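PDB 6MPR: malonate decarboxylase subunit alpha from Acinetobacter baumannii ATCC 17978, which probably catalyses transfer of the decarboxylase's acyl-carrier protein from an acetyl to a malonyl group, loading malonate for decarboxylation. Local coordinates for residues N262-N267 against I294-T299; T405-D410 against K427-Q432. One frame throughout, in Å; residues are numbered along the deposited sequence.

Overall arrangement
Contacts 1 and 2 belong to one mixed sheet, in which strands 297-299, 265-268, 363-366 and 429-433 lie side by side and parallel. Contact 1 pairs the first two; contact 2 sets the helix at 406-410 against the entry to the last. Their centres are about 11 Å apart, and they meet where Val263 CG2 lies 4.1 Å from Leu429 CD2, with Ala407 packing on Val263 and the backbone of Asn262. Asp362, just before the strand between them, serves both: its carboxylate takes bonds from Gln264 N and Thr405 OG1, and its backbone pairs with Leu429. Both contacts also touch the second subunit, through Val152 and Leu462 of that chain.

Contact 1. Residues N262-N267 against I294-T299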
ATOM      1  N   ASN A 262      20.001   8.296 -12.477  1.00 13.85           N
ATOM      2  CA  ASN A 262      20.506   7.034 -11.919  1.00 14.72           C
ATOM      3  C   ASN A 262      19.363   6.144 -11.419  1.00 18.13           C
ATOM      4  O   ASN A 262      19.378   5.646 -10.293  1.00 13.71           O
ATOM      5  CB  ASN A 262      21.521   7.314 -10.810  1.00 17.94           C
ATOM      6  CG  ASN A 262      22.386   6.105 -10.482  1.00 28.23           C
ATOM      7  OD1 ASN A 262      22.762   5.330 -11.370  1.00 35.63           O
ATOM      8  ND2 ASN A 262      22.699   5.933  -9.196  1.00 27.21           N
ATOM      9  N   VAL A 263      18.369   5.940 -12.281  1.00 14.65           N
ATOM     10  CA  VAL A 263      17.182   5.155 -11.937  1.00 14.73           C
ATOM     11  C   VAL A 263      17.564   3.682 -11.856  1.00 15.06           C
ATOM     12  O   VAL A 263      17.985   3.087 -12.852  1.00 16.17           O
ATOM     13  CB  VAL A 263      16.068   5.385 -12.965  1.00 11.00           C
ATOM     14  CG1 VAL A 263      14.859   4.479 -12.690  1.00 15.90           C
ATOM     15  CG2 VAL A 263      15.669   6.867 -12.991  1.00 14.31           C
ATOM     16  N   GLN A 264      17.423   3.096 -10.666  1.00 10.74           N
ATOM     17  CA  GLN A 264      17.717   1.689 -10.416  1.00 11.64           C
ATOM     18  C   GLN A 264      16.494   0.795 -10.479  1.00 10.05           C
ATOM     19  O   GLN A 264      16.629  -0.404 -10.766  1.00 12.34           O
ATOM     20  CB  GLN A 264      18.336   1.494  -9.024  1.00 13.96           C
ATOM     21  CG  GLN A 264      19.535   2.347  -8.719  1.00 15.86           C
ATOM     22  CD  GLN A 264      20.650   2.079  -9.688  1.00 18.26           C
ATOM     23  OE1 GLN A 264      21.154   0.958  -9.772  1.00 22.42           O
ATOM     24  NE2 GLN A 264      21.034   3.105 -10.452  1.00 18.25           N
ATOM     25  N   SER A 265      15.316   1.333 -10.164  1.00 10.08           N
ATOM     26  CA  SER A 265      14.102   0.534 -10.020  1.00 11.39           C
ATOM     27  C   SER A 265      12.939   1.286 -10.645  1.00 11.13           C
ATOM     28  O   SER A 265      12.885   2.518 -10.584  1.00 12.23           O
ATOM     29  CB  SER A 265      13.810   0.237  -8.545  1.00 11.12           C
ATOM     30  OG  SER A 265      13.759   1.429  -7.783  1.00 14.28           O
ATOM     31  N   LEU A 266      12.004   0.549 -11.245  1.00  8.78           N
ATOM     32  CA  LEU A 266      10.977   1.245 -12.013  1.00  9.13           C
ATOM     33  C   LEU A 266       9.841   0.305 -12.380  1.00 12.17           C
ATOM     34  O   LEU A 266       9.964  -0.925 -12.314  1.00 10.14           O
ATOM     35  CB  LEU A 266      11.569   1.865 -13.290  1.00 12.14           C
ATOM     36  CG  LEU A 266      11.960   0.932 -14.448  1.00 13.12           C
ATOM     37  CD1 LEU A 266      12.381   1.779 -15.626  1.00 10.70           C
ATOM     38  CD2 LEU A 266      13.094  -0.060 -14.087  1.00  9.21           C
ATOM     39  N   ASN A 267       8.723   0.921 -12.752  1.00 11.67           N
ATOM     40  CA  ASN A 267       7.620   0.287 -13.456  1.00 10.75           C
ATOM     41  C   ASN A 267       7.420   0.973 -14.806  1.00 10.56           C
ATOM     42  O   ASN A 267       7.572   2.195 -14.925  1.00 12.40           O
ATOM     43  CB  ASN A 267       6.345   0.363 -12.624  1.00 11.77           C
ATOM     44  CG  ASN A 267       5.100  -0.067 -13.394  1.00 10.98           C
ATOM     45  OD1 ASN A 267       4.297   0.777 -13.811  1.00 11.98           O
ATOM     46  ND2 ASN A 267       4.913  -1.383 -13.552  1.00  8.74           N
ATOM     47  N   ILE A 294      21.608   1.052 -14.330  1.00 15.29           N
ATOM     48  CA  ILE A 294      20.227   1.520 -14.365  1.00 13.40           C
ATOM     49  C   ILE A 294      19.318   0.317 -14.583  1.00 15.61           C
ATOM     50  O   ILE A 294      19.720  -0.707 -15.141  1.00 18.44           O
ATOM     51  CB  ILE A 294      19.950   2.573 -15.462  1.00 14.42           C
ATOM     52  CG1 ILE A 294      20.182   1.969 -16.854  1.00 13.64           C
ATOM     53  CG2 ILE A 294      20.842   3.818 -15.276  1.00 16.67           C
ATOM     54  CD1 ILE A 294      19.693   2.840 -17.989  1.00 13.37           C
ATOM     55  N   CYS A 295      18.073   0.459 -14.138  1.00 13.16           N
ATOM     56  CA  CYS A 295      16.997  -0.467 -14.500  1.00 15.18           C
ATOM     57  C   CYS A 295      17.280  -1.896 -14.039  1.00 12.55           C
ATOM     58  O   CYS A 295      17.083  -2.860 -14.786  1.00 11.69           O
ATOM     59  CB  CYS A 295      16.741  -0.439 -16.009  1.00 14.87           C
ATOM     60  SG  CYS A 295      16.344   1.196 -16.684  1.00 16.56           S
ATOM     61  N   ARG A 296      17.679  -2.034 -12.774  1.00 11.41           N
ATOM     62  CA  ARG A 296      18.018  -3.342 -12.218  1.00 12.02           C
ATOM     63  C   ARG A 296      16.813  -4.079 -11.645  1.00 12.79           C
ATOM     64  O   ARG A 296      16.663  -5.289 -11.863  1.00 13.90           O
ATOM     65  CB  ARG A 296      19.087  -3.181 -11.142  1.00 15.00           C
ATOM     66  CG  ARG A 296      20.397  -2.661 -11.701  1.00 19.57           C
ATOM     67  CD  ARG A 296      21.518  -2.791 -10.691  1.00 33.14           C
ATOM     68  NE  ARG A 296      21.350  -1.853  -9.593  1.00 44.85           N
ATOM     69  CZ  ARG A 296      21.138  -2.201  -8.329  1.00 50.85           C
ATOM     70  NH1 ARG A 296      21.083  -3.485  -7.992  1.00 54.69           N
ATOM     71  NH2 ARG A 296      20.992  -1.261  -7.402  1.00 46.04           N
ATOM     72  N   ASN A 297      15.938  -3.381 -10.933  1.00 11.50           N
ATOM     73  CA  ASN A 297      14.870  -4.014 -10.167  1.00 10.12           C
ATOM     74  C   ASN A 297      13.520  -3.500 -10.636  1.00 12.52           C
ATOM     75  O   ASN A 297      13.298  -2.288 -10.691  1.00 11.67           O
ATOM     76  CB  ASN A 297      15.078  -3.745  -8.677  1.00 11.16           C
ATOM     77  CG  ASN A 297      16.471  -4.110  -8.231  1.00 15.72           C
ATOM     78  OD1 ASN A 297      16.848  -5.281  -8.253  1.00 19.34           O
ATOM     79  ND2 ASN A 297      17.254  -3.111  -7.839  1.00 13.82           N
ATOM     80  N   TRP A 298      12.615  -4.416 -10.968  1.00  9.55           N
ATOM     81  CA  TRP A 298      11.377  -4.044 -11.623  1.00 10.89           C
ATOM     82  C   TRP A 298      10.146  -4.509 -10.850  1.00 10.15           C
ATOM     83  O   TRP A 298      10.143  -5.573 -10.217  1.00 10.19           O
ATOM     84  CB  TRP A 298      11.332  -4.639 -13.036  1.00  9.26           C
ATOM     85  CG  TRP A 298      12.433  -4.177 -13.962  1.00  9.21           C
ATOM     86  CD1 TRP A 298      13.778  -4.452 -13.868  1.00 10.64           C
ATOM     87  CD2 TRP A 298      12.264  -3.397 -15.140  1.00  8.88           C
ATOM     88  NE1 TRP A 298      14.453  -3.870 -14.917  1.00 12.76           N
ATOM     89  CE2 TRP A 298      13.543  -3.228 -15.721  1.00 11.64           C
ATOM     90  CE3 TRP A 298      11.152  -2.821 -15.770  1.00 12.90           C
ATOM     91  CZ2 TRP A 298      13.737  -2.506 -16.900  1.00 11.30           C
ATOM     92  CZ3 TRP A 298      11.350  -2.101 -16.939  1.00 11.13           C
ATOM     93  CH2 TRP A 298      12.636  -1.957 -17.495  1.00 11.39           C
ATOM     94  N   THR A 299       9.098  -3.696 -10.913  1.00 10.00           N
ATOM     95  CA  THR A 299       7.738  -4.126 -10.619  1.00  9.79           C
ATOM     96  C   THR A 299       7.018  -4.132 -11.959  1.00  8.66           C
ATOM     97  O   THR A 299       6.761  -3.065 -12.539  1.00  9.97           O
ATOM     98  CB  THR A 299       7.044  -3.208  -9.612  1.00  8.69           C
ATOM     99  OG1 THR A 299       7.064  -1.859 -10.105  1.00 12.46           O
ATOM    100  CG2 THR A 299       7.747  -3.261  -8.271  1.00  9.96           C
TER
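Gln264 meets Arg296 through both backbone and side chain. Its carbonyl O accepts from Arg296 N (2.8 Å) and, more straightly, from Asn297 N. Beyond it the side chains run side by side, and Gln264 OE1 lies in the guanidinium plane, taking NE at 2.8 Å and NH2 at a longer 3.3 Å. Glutamine suits this place because its other amide atom is a donor: NE2 gives to the carbonyl O of Asn262, approaching above that carbonyl's plane, and to Lys293 O. Arg296 NH1 turns instead to Glu316 in a salt bridge, so its charge is probably balanced there.

Strand pairing continues with Leu266 N to Asn297 O (3.2 Å) and Thr299 N to Leu266 O, preceded by Cys295 N to Val263 O. Asn267 then adds a side-chain bond: CG stands anti to the backbone N (chi1 170°), and the amide is turned (chi2 -104°) with ND2 reaching Thr299 O at 2.7 Å, nearly straight and in the amide plane. The hydroxyl of Ser265 bonds to Asp362 N, and Asn297 OD1 to Ser317. Buried Thr299 OG1, by contrast, has no polar partner in the model.

On the sheet face of Leu266 and Trp298, Leu266 CD2 sits 3.5 Å above the centre of the indole six-membered ring, a CH-pi contact made by a branched aliphatic on a broad aromatic. The indole's one donor is used as well, NE1 reaching Cys295 O at 2.8 Å. Together these neighbouring parallel strands, joined through helix 272-287, form a beta-alpha-beta crossover of the kind that builds Rossmann-like alpha/beta sheets.

Contact 2. Residues T405-D410 against K427-Q432; sequences TPAWLD and KKLVVQ
Trp408 meets the backbone of Lys427 twice, its carbonyl by a hydrogen bond and its indole by packing. Lys427 N gives a hydrogen bond to Trp408 O (3.1 Å, 152° at the hydrogen) and at the same time lies 3.4 Å above one face of the ring, toward the rim. CG lies anti to the backbone N (chi1 -177°), and from there CD1 comes within 3.2 Å of Lys427 C. A flat indole suits this place: its face takes Lys427 N while CD1 touches Lys427 C. One residue earlier, Ala407 brings only a methyl: its CB meets Leu429 CD1 at 3.9 Å, and that same leucine methyl also rests on Ala407 O, so a small residue allows helix and strand to come close.

Farther out, Arg401 makes a cation-pi contact with the indole and also binds Thr405, the N-cap residue, while Leu462 of the second subunit packs on Trp408. On the strand side, Lys428 NZ bonds to the carbonyls of Gly357 and Met394, and Leu429 is tied by backbone bonds to Asp362 and Phe364. The result is a short helix, within the long connection from strand 363-366 to strand 429-433, packed at the N-terminal entry of a parallel strand in an alpha/beta fold.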
ATOM      1  N   THR A 405      16.928   7.045  -2.106  1.00 12.76           N
ATOM      2  CA  THR A 405      17.712   6.440  -3.170  1.00 14.74           C
ATOM      3  C   THR A 405      18.203   7.612  -4.003  1.00 14.42           C
ATOM      4  O   THR A 405      17.651   8.715  -3.900  1.00 16.33           O
ATOM      5  CB  THR A 405      16.895   5.483  -4.051  1.00 12.46           C
ATOM      6  OG1 THR A 405      15.852   6.225  -4.693  1.00 16.02           O
ATOM      7  CG2 THR A 405      16.265   4.323  -3.239  1.00 13.56           C
ATOM      8  N   PRO A 406      19.237   7.411  -4.836  1.00 18.52           N
ATOM      9  CA  PRO A 406      19.797   8.557  -5.588  1.00 18.57           C
ATOM     10  C   PRO A 406      18.794   9.287  -6.480  1.00 17.29           C
ATOM     11  O   PRO A 406      18.774  10.526  -6.473  1.00 15.96           O
ATOM     12  CB  PRO A 406      20.930   7.911  -6.402  1.00 20.62           C
ATOM     13  CG  PRO A 406      21.377   6.737  -5.551  1.00 20.84           C
ATOM     14  CD  PRO A 406      20.084   6.206  -4.961  1.00 18.52           C
ATOM     15  N   ALA A 407      17.957   8.572  -7.245  1.00 11.77           N
ATOM     16  CA  ALA A 407      17.001   9.262  -8.110  1.00 12.06           C
ATOM     17  C   ALA A 407      16.000  10.069  -7.289  1.00 14.83           C
ATOM     18  O   ALA A 407      15.653  11.199  -7.651  1.00 14.92           O
ATOM     19  CB  ALA A 407      16.264   8.256  -9.004  1.00 12.85           C
ATOM     20  N   TRP A 408      15.518   9.497  -6.181  1.00 16.38           N
ATOM     21  CA  TRP A 408      14.528  10.175  -5.349  1.00 15.88           C
ATOM     22  C   TRP A 408      15.117  11.425  -4.701  1.00 15.86           C
ATOM     23  O   TRP A 408      14.455  12.468  -4.632  1.00 17.44           O
ATOM     24  CB  TRP A 408      14.012   9.188  -4.305  1.00 13.11           C
ATOM     25  CG  TRP A 408      12.931   9.652  -3.384  1.00 11.69           C
ATOM     26  CD1 TRP A 408      11.587   9.624  -3.614  1.00 11.71           C
ATOM     27  CD2 TRP A 408      13.100  10.140  -2.051  1.00 11.34           C
ATOM     28  NE1 TRP A 408      10.906  10.095  -2.511  1.00 11.58           N
ATOM     29  CE2 TRP A 408      11.815  10.404  -1.533  1.00 10.04           C
ATOM     30  CE3 TRP A 408      14.211  10.378  -1.244  1.00 14.40           C
ATOM     31  CZ2 TRP A 408      11.617  10.910  -0.258  1.00 13.06           C
ATOM     32  CZ3 TRP A 408      14.010  10.870   0.030  1.00 14.21           C
ATOM     33  CH2 TRP A 408      12.720  11.137   0.510  1.00 16.49           C
ATOM     34  N   LEU A 409      16.366  11.347  -4.238  1.00 14.39           N
ATOM     35  CA  LEU A 409      17.040  12.541  -3.729  1.00 14.32           C
ATOM     36  C   LEU A 409      17.268  13.581  -4.819  1.00 18.79           C
ATOM     37  O   LEU A 409      17.301  14.783  -4.527  1.00 18.65           O
ATOM     38  CB  LEU A 409      18.394  12.170  -3.112  1.00 16.51           C
ATOM     39  CG  LEU A 409      18.382  11.525  -1.734  1.00 19.55           C
ATOM     40  CD1 LEU A 409      19.810  11.155  -1.307  1.00 21.47           C
ATOM     41  CD2 LEU A 409      17.761  12.504  -0.750  1.00 20.51           C
ATOM     42  N   ASP A 410      17.459  13.142  -6.070  1.00 16.32           N
ATOM     43  CA  ASP A 410      17.752  14.073  -7.155  1.00 16.22           C
ATOM     44  C   ASP A 410      16.583  15.007  -7.434  1.00 18.28           C
ATOM     45  O   ASP A 410      16.775  16.053  -8.066  1.00 21.67           O
ATOM     46  CB  ASP A 410      18.126  13.300  -8.423  1.00 18.39           C
ATOM     47  CG  ASP A 410      19.184  13.999  -9.256  1.00 27.95           C
ATOM     48  OD1 ASP A 410      19.946  14.834  -8.706  1.00 25.48           O
ATOM     49  OD2 ASP A 410      19.248  13.720 -10.475  1.00 25.88           O
ATOM     50  N   LYS A 427      11.471  13.135  -4.119  1.00 11.85           N
ATOM     51  CA  LYS A 427      10.214  12.879  -4.813  0.57 12.20           C
ATOM     52  C   LYS A 427      10.389  11.683  -5.740  1.00 11.41           C
ATOM     53  O   LYS A 427      11.456  11.482  -6.331  1.00 13.89           O
ATOM     54  CB  LYS A 427       9.752  14.090  -5.650  0.57 11.22           C
ATOM     55  CG  LYS A 427       9.732  15.431  -4.925  0.57 16.86           C
ATOM     56  CD  LYS A 427       9.196  16.514  -5.859  0.57 23.65           C
ATOM     57  CE  LYS A 427       8.932  17.832  -5.140  0.57 26.54           C
ATOM     58  NZ  LYS A 427      10.173  18.605  -4.851  0.57 27.62           N
ATOM     59  N   LYS A 428       9.335  10.890  -5.878  1.00 12.70           N
ATOM     60  CA  LYS A 428       9.420   9.815  -6.860  1.00 15.60           C
ATOM     61  C   LYS A 428       9.295  10.403  -8.263  1.00 17.14           C
ATOM     62  O   LYS A 428       8.563  11.372  -8.487  1.00 14.25           O
ATOM     63  CB  LYS A 428       8.325   8.791  -6.616  1.00 19.60           C
ATOM     64  CG  LYS A 428       8.335   7.562  -7.523  1.00 16.22           C
ATOM     65  CD  LYS A 428       6.934   6.954  -7.433  1.00 15.18           C
ATOM     66  CE  LYS A 428       6.721   5.825  -8.388  1.00 22.41           C
ATOM     67  NZ  LYS A 428       5.413   5.192  -8.066  1.00 13.86           N
ATOM     68  N   LEU A 429      10.005   9.796  -9.221  1.00 11.53           N
ATOM     69  CA  LEU A 429       9.903  10.230 -10.610  1.00  9.54           C
ATOM     70  C   LEU A 429       8.644   9.658 -11.239  1.00 10.87           C
ATOM     71  O   LEU A 429       8.378   8.460 -11.147  1.00 12.22           O
ATOM     72  CB  LEU A 429      11.130   9.805 -11.422  1.00  9.81           C
ATOM     73  CG  LEU A 429      12.447  10.537 -11.119  1.00 15.10           C
ATOM     74  CD1 LEU A 429      12.978  10.200  -9.711  1.00 13.84           C
ATOM     75  CD2 LEU A 429      13.487  10.215 -12.195  1.00 10.72           C
ATOM     76  N   VAL A 430       7.857  10.533 -11.853  1.00 12.77           N
ATOM     77  CA  VAL A 430       6.610  10.173 -12.510  1.00 11.04           C
ATOM     78  C   VAL A 430       6.682  10.797 -13.896  1.00 10.16           C
ATOM     79  O   VAL A 430       6.682  12.028 -14.024  1.00 11.04           O
ATOM     80  CB  VAL A 430       5.393  10.673 -11.725  1.00 11.25           C
ATOM     81  CG1 VAL A 430       4.120  10.528 -12.522  1.00  9.03           C
ATOM     82  CG2 VAL A 430       5.288   9.906 -10.414  1.00 10.34           C
ATOM     83  N   VAL A 431       6.800   9.954 -14.926  1.00 10.61           N
ATOM     84  CA  VAL A 431       7.043  10.394 -16.295  1.00  9.99           C
ATOM     85  C   VAL A 431       5.789  10.153 -17.123  1.00 13.48           C
ATOM     86  O   VAL A 431       5.288   9.022 -17.189  1.00  9.60           O
ATOM     87  CB  VAL A 431       8.238   9.655 -16.920  1.00 11.38           C
ATOM     88  CG1 VAL A 431       8.550  10.233 -18.318  1.00 11.47           C
ATOM     89  CG2 VAL A 431       9.444   9.704 -15.987  1.00 11.57           C
ATOM     90  N   GLN A 432       5.308  11.197 -17.782  1.00 10.31           N
ATOM     91  CA  GLN A 432       4.302  11.053 -18.834  1.00 12.96           C
ATOM     92  C   GLN A 432       5.014  11.046 -20.182  1.00 17.57           C
ATOM     93  O   GLN A 432       5.552  12.075 -20.612  1.00 14.99           O
ATOM     94  CB  GLN A 432       3.266  12.173 -18.782  1.00 19.74           C
ATOM     95  CG  GLN A 432       2.154  11.926 -17.802  1.00 25.64           C
ATOM     96  CD  GLN A 432       1.155  10.885 -18.294  1.00 40.99           C
ATOM     97  OE1 GLN A 432       0.218  10.533 -17.586  1.00 49.38           O
ATOM     98  NE2 GLN A 432       1.356  10.384 -19.505  1.00 45.29           N
TER